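Side-chain contacts in uncharacterized protein (Candida albicans, PDB 5K04), which probably serves as the non-catalytic MDM20 subunit of the NatB N-terminal acetyltransferase complex, paired with the subunit NAT3: residues E299-Y302 against Q303-T307; C310-A313 against D314-Y318; L337-V340 against V341-K345. All blocks are in the same frame, centred on the assembly; numbering follows the deposited sequence.

Contact 1: E299-Y302 against Q303-T307; sequences ENYY and QKFNT
Asn306 folds back against Tyr302, one helical turn earlier, through CB, CG and ND2. Its CB sits over one face of the phenol ring in a CH-pi contact, 3.7 Å from the Tyr302 centroid and nearest to CE1. CG comes next, 3.5 Å from Tyr302 O, and ND2 completes the approach by donating to that same oxygen at 2.9 Å, with the acceptor only 5° out of the amide plane of Asn306. OD1 turns to Thr339 and hydrogen-bonds its OG1, which together with the ND2 bond should fix the rotation of the amide. A first torsion of 69° sets CG between the backbone N and the carbonyl carbon, from where ND2 can reach Tyr302 O. Tyr302 O also receives weak bonds from the backbone N of Phe305 and Asn306, while the hydroxyl of Tyr302 hydrogen-bonds Asn343 OD1. Gln303 bends at chi2, and its NE2 lies at the edge of the Tyr302 ring, 3.8 Å from CD2, with the amide plane steeply inclined to the ring.

On another side of the helix Tyr301 and Phe305 form a second pair. Their planes are nearly parallel, but the rings are displaced, with centroids 4.8 Å apart, and it is Phe305 CB that lies over the phenol face while Phe305 CD2 packs 3.5 Å from Tyr301 CE1. The Tyr301 hydroxyl is directed at Asp314 OD2 as a probable hydrogen bond, modelled very short. Lys304 crosses Asn300 at a slant, its CE 3.5 Å from Asn300 OD1. One i to i+4 aromatic pair and an asparagine that returns to the carbonyl four residues back mark the place where helix 295-305 gives way to the following loop in this largely helical, TPR-clan subunit.

Contact 2: C310-A313 against D314-Y318; sequences CCYA and DLSQY
Cys310 and Asp314, Cys311 and Leu315, and Tyr312 and Ser316 are joined by three successive i to i+4 backbone bonds, the amide N of each later residue reaching the O of the earlier one; Ser316 N to Tyr312 O measures 2.8 Å. A type I beta turn runs from Leu315 to Tyr318, with Tyr318 N donating to Leu315 O.

Tyr312 O is gripped twice: besides the backbone bond it accepts Ser316 OG at 2.7 Å, a donor lying above the carbonyl plane, 36° out of it. The first torsion of Ser316, 60°, swings OG back to the earlier turn. Ser316 CB lies over one face of the Tyr312 ring, 3.9 Å from its centroid, in a CH-pi contact, and OG stands above that ring nearer its rim. Tyr312 itself meets Phe346 edge-to-face. Cys311 SG touches Leu315 CD1 at 4.0 Å. Cys310 SG lies 3.5 Å from Asp314 OD2, part of a buried carboxylate whose charge is probably balanced by a salt bridge to Arg277. Gln317, extended beyond CG, passes back near Ala313 O and gives NE2 to Thr49 of the NAT3 chain, whose Tyr84 packs on Cys310, Ala313 and Asp314. A serine hydroxyl returning to the carbonyl four residues back is a familiar intrahelical motif, here in a short helix at the interface with NAT3.

Contact 3: L337-V340 against V341-K345; sequences LITV and VNNRK
Ile338 and Asn342 lie side by side, CG2 of the isoleucine 3.6 Å from ND2 of the asparagine. Asn342 is buried, and its amide is well satisfied: ND2 donates to the backbone O of both Asn306 and Lys308, and OD1 accepts from Tyr312 N. Regular i to i+4 bonds run from Val341 N to Leu337 O through Arg344 N to Val340 O, and Thr339 N is met by Asn336 OD1. Thr339 and Asn343 also run alongside each other, Thr339 CG2 3.8 Å from Asn343 ND2, with the threonine hydroxyl held by Asn306 and Asn343 OD1 by Tyr302. At the far end Arg344 CG, anti to its carbonyl carbon (chi1 -67°), packs 4.0 Å from Val340 CG1; a bend at chi2 then leads the guanidinium to a salt bridge with Asp354 and a hydrogen bond with Asn352. Leu337 CD1 and Val341 CG2 make an apolar contact at 3.9 Å. Helix 337-346 thus lies among several others: its asparagine side faces helices 295-305 and 311-315, Val340 and Arg344 rest on helix 353-358, and Leu337 and Val341 meet helix 372-383.

The three contacts follow one another along the chain and converge in space, with centres 11 Å apart for contacts 1 and 2, and 12 Å for either of these and contact 3. The contacts pack directly on one another: Phe305 O lies 3.2 Å from Cys311 CB. Asn342, Asn343 and Thr339 tie helix 295-305 and the loop after it to helix 311-315, with Tyr302 OH 2.6 Å from Asn343 OD1 and Tyr312 N 3.1 Å from Asn342 OD1. Phe305, Cys310 and Ile338 each place a side chain about 10 Å from the bound coenzyme A, bordering the cofactor region. NAT3 lies within reach of four residues of contact 2, one of contact 3 and none of contact 1.

Contact 1: E299-Y302 against Q303-T307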
ATOM      1  N   GLU A 299     -32.302 -18.731 -11.048  1.00 60.81           N
ATOM      2  CA  GLU A 299     -33.464 -18.484 -10.198  1.00 59.62           C
ATOM      3  C   GLU A 299     -33.309 -19.155  -8.836  1.00 57.07           C
ATOM      4  O   GLU A 299     -33.689 -18.583  -7.811  1.00 52.69           O
ATOM      5  CB  GLU A 299     -34.736 -18.959 -10.910  1.00 65.36           C
ATOM      6  CG  GLU A 299     -35.159 -18.074 -12.090  1.00 79.06           C
ATOM      7  CD  GLU A 299     -36.190 -18.739 -13.006  1.00 95.52           C
ATOM      8  OE1 GLU A 299     -36.636 -19.868 -12.699  1.00 96.84           O
ATOM      9  OE2 GLU A 299     -36.553 -18.130 -14.040  1.00 99.46           O
ATOM     10  N   ASN A 300     -32.730 -20.363  -8.803  1.00 64.24           N
ATOM     11  CA  ASN A 300     -32.580 -21.082  -7.538  1.00 55.34           C
ATOM     12  C   ASN A 300     -31.545 -20.406  -6.642  1.00 54.06           C
ATOM     13  O   ASN A 300     -31.721 -20.345  -5.421  1.00 49.03           O
ATOM     14  CB  ASN A 300     -32.225 -22.549  -7.807  1.00 56.26           C
ATOM     15  CG  ASN A 300     -31.730 -23.299  -6.547  1.00 70.47           C
ATOM     16  OD1 ASN A 300     -32.537 -23.768  -5.738  1.00 70.25           O
ATOM     17  ND2 ASN A 300     -30.393 -23.432  -6.399  1.00 67.65           N
ATOM     18  N   TYR A 301     -30.462 -19.886  -7.226  1.00 55.06           N
ATOM     19  CA  TYR A 301     -29.504 -19.136  -6.418  1.00 50.83           C
ATOM     20  C   TYR A 301     -30.152 -17.884  -5.845  1.00 53.77           C
ATOM     21  O   TYR A 301     -29.982 -17.575  -4.660  1.00 49.03           O
ATOM     22  CB  TYR A 301     -28.259 -18.763  -7.229  1.00 47.74           C
ATOM     23  CG  TYR A 301     -27.330 -17.894  -6.415  1.00 58.33           C
ATOM     24  CD1 TYR A 301     -26.385 -18.458  -5.561  1.00 55.10           C
ATOM     25  CD2 TYR A 301     -27.431 -16.502  -6.455  1.00 60.49           C
ATOM     26  CE1 TYR A 301     -25.553 -17.652  -4.784  1.00 58.87           C
ATOM     27  CE2 TYR A 301     -26.609 -15.700  -5.686  1.00 55.72           C
ATOM     28  CZ  TYR A 301     -25.675 -16.271  -4.853  1.00 56.52           C
ATOM     29  OH  TYR A 301     -24.866 -15.455  -4.097  1.00 53.17           O
ATOM     30  N   TYR A 302     -30.915 -17.165  -6.674  1.00 58.47           N
ATOM     31  CA  TYR A 302     -31.541 -15.919  -6.247  1.00 55.44           C
ATOM     32  C   TYR A 302     -32.546 -16.158  -5.122  1.00 60.71           C
ATOM     33  O   TYR A 302     -32.646 -15.353  -4.189  1.00 54.16           O
ATOM     34  CB  TYR A 302     -32.221 -15.240  -7.442  1.00 57.17           C
ATOM     35  CG  TYR A 302     -33.055 -14.024  -7.068  1.00 52.55           C
ATOM     36  CD1 TYR A 302     -32.488 -12.763  -7.013  1.00 54.59           C
ATOM     37  CD2 TYR A 302     -34.400 -14.141  -6.754  1.00 52.64           C
ATOM     38  CE1 TYR A 302     -33.233 -11.646  -6.666  1.00 53.72           C
ATOM     39  CE2 TYR A 302     -35.163 -13.017  -6.399  1.00 54.19           C
ATOM     40  CZ  TYR A 302     -34.570 -11.779  -6.357  1.00 52.77           C
ATOM     41  OH  TYR A 302     -35.296 -10.671  -6.011  1.00 53.86           O
ATOM     42  N   GLN A 303     -33.311 -17.250  -5.202  1.00 64.59           N
ATOM     43  CA  GLN A 303     -34.319 -17.518  -4.179  1.00 61.92           C
ATOM     44  C   GLN A 303     -33.677 -17.813  -2.838  1.00 51.77           C
ATOM     45  O   GLN A 303     -34.243 -17.490  -1.788  1.00 51.06           O
ATOM     46  CB  GLN A 303     -35.212 -18.692  -4.595  1.00 72.08           C
ATOM     47  CG  GLN A 303     -36.112 -18.412  -5.806  1.00 84.57           C
ATOM     48  CD  GLN A 303     -37.059 -17.231  -5.598  1.00 84.83           C
ATOM     49  OE1 GLN A 303     -37.510 -16.967  -4.482  1.00 81.79           O
ATOM     50  NE2 GLN A 303     -37.358 -16.513  -6.681  1.00 86.23           N
ATOM     51  N   LYS A 304     -32.499 -18.426  -2.858  1.00 55.99           N
ATOM     52  CA  LYS A 304     -31.796 -18.748  -1.631  1.00 61.46           C
ATOM     53  C   LYS A 304     -30.997 -17.571  -1.091  1.00 60.43           C
ATOM     54  O   LYS A 304     -30.806 -17.477   0.125  1.00 58.13           O
ATOM     55  CB  LYS A 304     -30.878 -19.948  -1.867  1.00 61.61           C
ATOM     56  CG  LYS A 304     -31.640 -21.215  -2.200  1.00 68.70           C
ATOM     57  CD  LYS A 304     -30.712 -22.396  -2.413  1.00 74.97           C
ATOM     58  CE  LYS A 304     -31.498 -23.696  -2.360  1.00 87.19           C
ATOM     59  NZ  LYS A 304     -32.246 -23.817  -1.067  1.00 96.83           N
ATOM     60  N   PHE A 305     -30.538 -16.656  -1.959  1.00 60.04           N
ATOM     61  CA  PHE A 305     -29.563 -15.654  -1.539  1.00 55.61           C
ATOM     62  C   PHE A 305     -29.956 -14.198  -1.819  1.00 56.99           C
ATOM     63  O   PHE A 305     -29.120 -13.307  -1.642  1.00 43.19           O
ATOM     64  CB  PHE A 305     -28.208 -15.990  -2.166  1.00 48.02           C
ATOM     65  CG  PHE A 305     -27.625 -17.272  -1.627  1.00 59.09           C
ATOM     66  CD1 PHE A 305     -26.921 -17.281  -0.431  1.00 58.16           C
ATOM     67  CD2 PHE A 305     -27.835 -18.486  -2.280  1.00 59.50           C
ATOM     68  CE1 PHE A 305     -26.419 -18.467   0.094  1.00 55.67           C
ATOM     69  CE2 PHE A 305     -27.340 -19.670  -1.764  1.00 52.54           C
ATOM     70  CZ  PHE A 305     -26.633 -19.658  -0.569  1.00 54.92           C
ATOM     71  N   ASN A 306     -31.218 -13.916  -2.180  1.00 49.00           N
ATOM     72  CA  ASN A 306     -31.592 -12.521  -2.432  1.00 47.18           C
ATOM     73  C   ASN A 306     -31.602 -11.670  -1.160  1.00 44.11           C
ATOM     74  O   ASN A 306     -31.465 -10.449  -1.255  1.00 35.13           O
ATOM     75  CB  ASN A 306     -32.962 -12.432  -3.117  1.00 43.44           C
ATOM     76  CG  ASN A 306     -34.100 -12.844  -2.198  1.00 41.29           C
ATOM     77  OD1 ASN A 306     -34.598 -12.046  -1.406  1.00 44.49           O
ATOM     78  ND2 ASN A 306     -34.517 -14.099  -2.304  1.00 49.61           N
ATOM     79  N   THR A 307     -31.771 -12.279   0.020  1.00 51.58           N
ATOM     80  CA  THR A 307     -31.665 -11.564   1.287  1.00 46.96           C
ATOM     81  C   THR A 307     -30.220 -11.331   1.707  1.00 49.91           C
ATOM     82  O   THR A 307     -29.990 -10.800   2.801  1.00 35.66           O
ATOM     83  CB  THR A 307     -32.390 -12.315   2.406  1.00 40.71           C
ATOM     84  OG1 THR A 307     -31.673 -13.507   2.721  1.00 36.47           O
ATOM     85  CG2 THR A 307     -33.817 -12.677   1.992  1.00 39.23           C
TER

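Contact 2: C310-A313 against D314-Y318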
ATOM      1  N   CYS A 310     -24.471 -10.414  -1.010  1.00 54.17           N
ATOM      2  CA  CYS A 310     -23.621 -11.023  -2.027  1.00 54.20           C
ATOM      3  C   CYS A 310     -24.346 -11.283  -3.346  1.00 47.10           C
ATOM      4  O   CYS A 310     -23.671 -11.372  -4.379  1.00 40.68           O
ATOM      5  CB  CYS A 310     -23.020 -12.342  -1.509  1.00 53.36           C
ATOM      6  SG  CYS A 310     -24.126 -13.703  -1.195  1.00 30.14           S
ATOM      7  N   CYS A 311     -25.692 -11.379  -3.339  1.00 42.25           N
ATOM      8  CA  CYS A 311     -26.420 -11.957  -4.470  1.00 46.84           C
ATOM      9  C   CYS A 311     -26.012 -11.321  -5.801  1.00 34.44           C
ATOM     10  O   CYS A 311     -25.647 -12.019  -6.752  1.00 31.10           O
ATOM     11  CB  CYS A 311     -27.939 -11.825  -4.250  1.00 47.01           C
ATOM     12  SG  CYS A 311     -28.936 -12.750  -5.395  1.00 33.73           S
ATOM     13  N   TYR A 312     -26.067  -9.994  -5.875  1.00 42.04           N
ATOM     14  CA  TYR A 312     -25.816  -9.296  -7.134  1.00 50.12           C
ATOM     15  C   TYR A 312     -24.420  -9.580  -7.664  1.00 53.21           C
ATOM     16  O   TYR A 312     -24.247  -9.867  -8.854  1.00 46.21           O
ATOM     17  CB  TYR A 312     -25.989  -7.789  -6.958  1.00 42.72           C
ATOM     18  CG  TYR A 312     -25.554  -7.024  -8.182  1.00 45.14           C
ATOM     19  CD1 TYR A 312     -26.371  -6.947  -9.307  1.00 47.60           C
ATOM     20  CD2 TYR A 312     -24.335  -6.377  -8.215  1.00 47.12           C
ATOM     21  CE1 TYR A 312     -25.978  -6.245 -10.435  1.00 42.74           C
ATOM     22  CE2 TYR A 312     -23.931  -5.675  -9.337  1.00 47.41           C
ATOM     23  CZ  TYR A 312     -24.756  -5.615 -10.447  1.00 45.10           C
ATOM     24  OH  TYR A 312     -24.338  -4.911 -11.557  1.00 45.97           O
ATOM     25  N   ALA A 313     -23.401  -9.455  -6.800  1.00 50.32           N
ATOM     26  CA  ALA A 313     -22.025  -9.647  -7.256  1.00 50.82           C
ATOM     27  C   ALA A 313     -21.791 -11.085  -7.716  1.00 43.61           C
ATOM     28  O   ALA A 313     -21.031 -11.327  -8.660  1.00 33.19           O
ATOM     29  CB  ALA A 313     -21.038  -9.255  -6.151  1.00 36.48           C
ATOM     30  N   ASP A 314     -22.460 -12.037  -7.082  1.00 46.60           N
ATOM     31  CA  ASP A 314     -22.331 -13.430  -7.482  1.00 43.57           C
ATOM     32  C   ASP A 314     -22.977 -13.693  -8.852  1.00 46.58           C
ATOM     33  O   ASP A 314     -22.410 -14.410  -9.687  1.00 36.68           O
ATOM     34  CB  ASP A 314     -22.943 -14.317  -6.394  1.00 42.50           C
ATOM     35  CG  ASP A 314     -22.123 -14.324  -5.076  1.00 41.05           C
ATOM     36  OD1 ASP A 314     -21.023 -13.725  -5.018  1.00 32.25           O
ATOM     37  OD2 ASP A 314     -22.588 -14.953  -4.096  1.00 31.52           O
ATOM     38  N   LEU A 315     -24.161 -13.129  -9.111  1.00 55.09           N
ATOM     39  CA  LEU A 315     -24.871 -13.443 -10.353  1.00 53.12           C
ATOM     40  C   LEU A 315     -24.440 -12.583 -11.538  1.00 53.66           C
ATOM     41  O   LEU A 315     -24.344 -13.084 -12.668  1.00 43.39           O
ATOM     42  CB  LEU A 315     -26.382 -13.306 -10.154  1.00 46.67           C
ATOM     43  CG  LEU A 315     -26.989 -14.425  -9.317  1.00 50.32           C
ATOM     44  CD1 LEU A 315     -28.481 -14.199  -9.124  1.00 56.17           C
ATOM     45  CD2 LEU A 315     -26.718 -15.812  -9.940  1.00 42.33           C
ATOM     46  N   SER A 316     -24.170 -11.297 -11.301  1.00 59.89           N
ATOM     47  CA  SER A 316     -23.876 -10.365 -12.382  1.00 64.20           C
ATOM     48  C   SER A 316     -22.618 -10.735 -13.148  1.00 63.95           C
ATOM     49  O   SER A 316     -22.387 -10.181 -14.229  1.00 66.60           O
ATOM     50  CB  SER A 316     -23.752  -8.944 -11.823  1.00 58.03           C
ATOM     51  OG  SER A 316     -22.710  -8.869 -10.862  1.00 56.05           O
ATOM     52  N   GLN A 317     -21.805 -11.650 -12.621  1.00 59.62           N
ATOM     53  CA  GLN A 317     -20.651 -12.126 -13.369  1.00 64.13           C
ATOM     54  C   GLN A 317     -21.040 -13.085 -14.488  1.00 63.94           C
ATOM     55  O   GLN A 317     -20.221 -13.355 -15.372  1.00 59.94           O
ATOM     56  CB  GLN A 317     -19.666 -12.807 -12.423  1.00 61.61           C
ATOM     57  CG  GLN A 317     -20.087 -14.191 -12.001  1.00 67.97           C
ATOM     58  CD  GLN A 317     -19.121 -14.790 -11.008  1.00 80.65           C
ATOM     59  OE1 GLN A 317     -18.252 -15.595 -11.366  1.00 80.94           O
ATOM     60  NE2 GLN A 317     -19.258 -14.390  -9.748  1.00 87.26           N
ATOM     61  N   TYR A 318     -22.258 -13.616 -14.459  1.00 62.40           N
ATOM     62  CA  TYR A 318     -22.781 -14.438 -15.536  1.00 59.97           C
ATOM     63  C   TYR A 318     -23.623 -13.579 -16.466  1.00 60.50           C
ATOM     64  O   TYR A 318     -23.933 -12.421 -16.175  1.00 60.69           O
ATOM     65  CB  TYR A 318     -23.609 -15.607 -14.987  1.00 56.94           C
ATOM     66  CG  TYR A 318     -22.861 -16.459 -13.981  1.00 58.66           C
ATOM     67  CD1 TYR A 318     -21.811 -17.278 -14.383  1.00 52.61           C
ATOM     68  CD2 TYR A 318     -23.203 -16.448 -12.636  1.00 59.90           C
ATOM     69  CE1 TYR A 318     -21.126 -18.065 -13.478  1.00 58.96           C
ATOM     70  CE2 TYR A 318     -22.514 -17.224 -11.717  1.00 61.54           C
ATOM     71  CZ  TYR A 318     -21.475 -18.035 -12.149  1.00 56.62           C
ATOM     72  OH  TYR A 318     -20.781 -18.813 -11.256  1.00 43.14           O
TER

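Contact 3: L337-V340 against V341-K345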
ATOM      1  N   LEU A 337     -35.079  -5.411   2.896  1.00 46.39           N
ATOM      2  CA  LEU A 337     -34.270  -4.316   2.371  1.00 48.72           C
ATOM      3  C   LEU A 337     -33.209  -4.812   1.390  1.00 48.85           C
ATOM      4  O   LEU A 337     -33.058  -4.267   0.292  1.00 44.19           O
ATOM      5  CB  LEU A 337     -33.637  -3.567   3.549  1.00 41.91           C
ATOM      6  CG  LEU A 337     -32.398  -2.723   3.284  1.00 47.68           C
ATOM      7  CD1 LEU A 337     -32.651  -1.678   2.202  1.00 52.72           C
ATOM      8  CD2 LEU A 337     -31.989  -2.053   4.573  1.00 47.71           C
ATOM      9  N   ILE A 338     -32.477  -5.862   1.764  1.00 51.88           N
ATOM     10  CA  ILE A 338     -31.390  -6.357   0.914  1.00 48.20           C
ATOM     11  C   ILE A 338     -31.923  -6.993  -0.378  1.00 44.30           C
ATOM     12  O   ILE A 338     -31.306  -6.862  -1.443  1.00 34.61           O
ATOM     13  CB  ILE A 338     -30.494  -7.307   1.729  1.00 49.18           C
ATOM     14  CG1 ILE A 338     -29.668  -6.469   2.729  1.00 49.45           C
ATOM     15  CG2 ILE A 338     -29.588  -8.146   0.807  1.00 47.76           C
ATOM     16  CD1 ILE A 338     -28.942  -7.263   3.787  1.00 50.64           C
ATOM     17  N   THR A 339     -33.082  -7.653  -0.322  1.00 47.24           N
ATOM     18  CA  THR A 339     -33.754  -8.067  -1.552  1.00 43.54           C
ATOM     19  C   THR A 339     -33.945  -6.878  -2.484  1.00 43.50           C
ATOM     20  O   THR A 339     -33.666  -6.968  -3.682  1.00 36.54           O
ATOM     21  CB  THR A 339     -35.103  -8.714  -1.223  1.00 44.40           C
ATOM     22  OG1 THR A 339     -34.906  -9.825  -0.343  1.00 39.15           O
ATOM     23  CG2 THR A 339     -35.827  -9.195  -2.495  1.00 45.18           C
ATOM     24  N   VAL A 340     -34.386  -5.739  -1.940  1.00 58.83           N
ATOM     25  CA  VAL A 340     -34.596  -4.554  -2.766  1.00 51.13           C
ATOM     26  C   VAL A 340     -33.267  -4.016  -3.291  1.00 43.40           C
ATOM     27  O   VAL A 340     -33.165  -3.595  -4.449  1.00 41.06           O
ATOM     28  CB  VAL A 340     -35.373  -3.494  -1.969  1.00 48.92           C
ATOM     29  CG1 VAL A 340     -35.543  -2.209  -2.792  1.00 46.61           C
ATOM     30  CG2 VAL A 340     -36.728  -4.048  -1.562  1.00 47.98           C
ATOM     31  N   VAL A 341     -32.231  -4.028  -2.454  1.00 44.85           N
ATOM     32  CA  VAL A 341     -30.923  -3.541  -2.876  1.00 46.02           C
ATOM     33  C   VAL A 341     -30.426  -4.341  -4.078  1.00 50.03           C
ATOM     34  O   VAL A 341     -29.973  -3.776  -5.080  1.00 45.87           O
ATOM     35  CB  VAL A 341     -29.933  -3.598  -1.695  1.00 41.39           C
ATOM     36  CG1 VAL A 341     -28.488  -3.534  -2.172  1.00 33.49           C
ATOM     37  CG2 VAL A 341     -30.218  -2.479  -0.717  1.00 47.19           C
ATOM     38  N   ASN A 342     -30.519  -5.670  -3.996  1.00 48.21           N
ATOM     39  CA  ASN A 342     -30.070  -6.510  -5.102  1.00 45.38           C
ATOM     40  C   ASN A 342     -30.900  -6.253  -6.354  1.00 40.26           C
ATOM     41  O   ASN A 342     -30.352  -6.062  -7.446  1.00 35.91           O
ATOM     42  CB  ASN A 342     -30.121  -7.984  -4.689  1.00 46.24           C
ATOM     43  CG  ASN A 342     -28.928  -8.389  -3.797  1.00 40.56           C
ATOM     44  OD1 ASN A 342     -27.781  -8.090  -4.110  1.00 33.06           O
ATOM     45  ND2 ASN A 342     -29.216  -9.054  -2.681  1.00 41.71           N
ATOM     46  N   ASN A 343     -32.231  -6.193  -6.200  1.00 43.65           N
ATOM     47  CA  ASN A 343     -33.115  -5.959  -7.343  1.00 42.43           C
ATOM     48  C   ASN A 343     -32.822  -4.625  -8.015  1.00 45.29           C
ATOM     49  O   ASN A 343     -32.759  -4.547  -9.247  1.00 41.01           O
ATOM     50  CB  ASN A 343     -34.578  -6.019  -6.906  1.00 41.64           C
ATOM     51  CG  ASN A 343     -34.988  -7.400  -6.447  1.00 46.64           C
ATOM     52  OD1 ASN A 343     -34.216  -8.354  -6.558  1.00 40.39           O
ATOM     53  ND2 ASN A 343     -36.202  -7.517  -5.920  1.00 54.33           N
ATOM     54  N   ARG A 344     -32.625  -3.563  -7.225  1.00 54.92           N
ATOM     55  CA  ARG A 344     -32.307  -2.262  -7.812  1.00 52.60           C
ATOM     56  C   ARG A 344     -30.963  -2.286  -8.530  1.00 53.18           C
ATOM     57  O   ARG A 344     -30.772  -1.577  -9.525  1.00 44.66           O
ATOM     58  CB  ARG A 344     -32.311  -1.187  -6.732  1.00 47.96           C
ATOM     59  CG  ARG A 344     -33.685  -0.919  -6.133  1.00 48.33           C
ATOM     60  CD  ARG A 344     -34.536  -0.075  -7.060  1.00 49.62           C
ATOM     61  NE  ARG A 344     -35.897   0.087  -6.548  1.00 62.68           N
ATOM     62  CZ  ARG A 344     -36.405   1.235  -6.110  1.00 58.76           C
ATOM     63  NH1 ARG A 344     -35.667   2.339  -6.127  1.00 60.50           N
ATOM     64  NH2 ARG A 344     -37.643   1.275  -5.654  1.00 54.94           N
ATOM     65  N   LYS A 345     -30.018  -3.090  -8.034  1.00 55.35           N
ATOM     66  CA  LYS A 345     -28.750  -3.264  -8.735  1.00 45.26           C
ATOM     67  C   LYS A 345     -28.941  -4.048 -10.027  1.00 46.40           C
ATOM     68  O   LYS A 345     -28.363  -3.697 -11.061  1.00 44.13           O
ATOM     69  CB  LYS A 345     -27.754  -3.974  -7.831  1.00 45.25           C
ATOM     70  CG  LYS A 345     -27.202  -3.106  -6.720  1.00 51.02           C
ATOM     71  CD  LYS A 345     -26.605  -3.968  -5.633  1.00 49.36           C
ATOM     72  CE  LYS A 345     -25.146  -3.731  -5.478  1.00 56.75           C
ATOM     73  NZ  LYS A 345     -24.777  -3.979  -4.065  1.00 66.23           N
TER